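Local coordinates for protein peroxiredoxin (Akkermansia muciniphila, PDB 6KHX) that probably reduces hydrogen peroxide and organic hydroperoxides as a typical 2-Cys peroxiredoxin of the thioredoxin-fold AhpC/TSA family, working through redox-active cysteines, at residues G186-K189 with G190-A193. Residues are numbered along the deposited sequence; the frame is centred on the assembly and turned at random.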
# COMPACT_ATOMS: atom_id res chain seq x y z
N GLY B 186 29.87 -27.91 33.81
CA GLY B 186 31.09 -27.72 34.56
C GLY B 186 32.29 -28.46 34.03
O GLY B 186 33.32 -28.53 34.72
N TRP B 187 32.22 -28.98 32.80
CA TRP B 187 33.32 -29.75 32.25
C TRP B 187 34.56 -28.89 32.06
O TRP B 187 34.48 -27.73 31.63
CB TRP B 187 32.90 -30.39 30.92
CG TRP B 187 33.99 -31.19 30.27
CD1 TRP B 187 34.22 -32.53 30.42
CD2 TRP B 187 34.97 -30.71 29.35
NE1 TRP B 187 35.30 -32.90 29.66
CE2 TRP B 187 35.78 -31.81 28.99
CE3 TRP B 187 35.25 -29.45 28.80
CZ2 TRP B 187 36.85 -31.69 28.11
CZ3 TRP B 187 36.32 -29.33 27.92
CH2 TRP B 187 37.11 -30.45 27.59
N HIS B 188 35.72 -29.47 32.37
CA HIS B 188 37.01 -28.85 32.13
C HIS B 188 37.90 -29.84 31.39
O HIS B 188 37.66 -31.05 31.40
CB HIS B 188 37.71 -28.40 33.43
CG HIS B 188 37.03 -27.25 34.11
ND1 HIS B 188 35.94 -27.40 34.94
CD2 HIS B 188 37.31 -25.92 34.09
CE1 HIS B 188 35.56 -26.22 35.39
NE2 HIS B 188 36.38 -25.30 34.90
N LYS B 189 38.92 -29.30 30.73
CA LYS B 189 39.84 -30.13 29.97
C LYS B 189 40.48 -31.16 30.89
O LYS B 189 40.96 -30.84 31.98
CB LYS B 189 40.90 -29.27 29.28
CG LYS B 189 41.70 -30.01 28.22
CD LYS B 189 42.54 -29.04 27.40
CE LYS B 189 43.27 -29.75 26.26
NZ LYS B 189 44.03 -28.78 25.42
N GLY B 190 40.46 -32.42 30.45
CA GLY B 190 40.97 -33.54 31.22
C GLY B 190 39.91 -34.35 31.94
O GLY B 190 40.18 -35.50 32.32
N GLU B 191 38.72 -33.79 32.13
CA GLU B 191 37.64 -34.52 32.79
C GLU B 191 36.85 -35.33 31.77
O GLU B 191 37.02 -35.20 30.55
CB GLU B 191 36.74 -33.57 33.57
CG GLU B 191 37.45 -32.82 34.68
CD GLU B 191 36.57 -31.78 35.36
OE1 GLU B 191 35.34 -31.77 35.09
OE2 GLU B 191 37.10 -30.99 36.16
N ALA B 192 35.96 -36.18 32.28
CA ALA B 192 35.20 -37.08 31.43
C ALA B 192 34.11 -36.32 30.68
O ALA B 192 33.30 -35.61 31.30
CB ALA B 192 34.58 -38.20 32.26
N ALA B 193 34.09 -36.47 29.36
CA ALA B 193 32.99 -35.94 28.55
C ALA B 193 31.91 -37.01 28.43
O ALA B 193 31.78 -37.85 29.32
CB ALA B 193 33.48 -35.49 27.18
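Trp-187 reaches across the bend to the backbone of Glu-191: its indole NE1 donates to Glu-191 O at 3.0 Å, approaching from above the carbonyl plane, with an N-H...O angle of 143°. The next carbonyl lies near the plane of the same ring, where Ala-192 O comes to the indole edge at CD1, while Ala-193 CB lies 4.0 Å from Trp-187 NE1. CG of Trp-187 stands anti to the backbone N (chi1 179°), which carries the indole toward segment 190-193, and Lys-189 N lies over the rim of one face. A leucine in place of Trp-187 would probably leave Glu-191 O without this donor and open a gap beside His-175. The bend itself is a type II beta turn, closed by Glu-191 N donating to His-188 O (3.0 Å, 163°). The Glu-191 side chain lies alongside that of His-188, both pointing the same way, and His-188 ND1 makes a weak bond to Gly-186 O. Outward, the indole meets the ring of His-175, and Arg-168 bonds to Trp-187 O; both set Trp-187, just ahead of the turn, against helix 163-179. A type II turn with glycine at positive phi in its third position, backed by a tryptophan, thus shapes the loop joining helices 163-179 and 198-209 in the C-terminal peroxiredoxin domain.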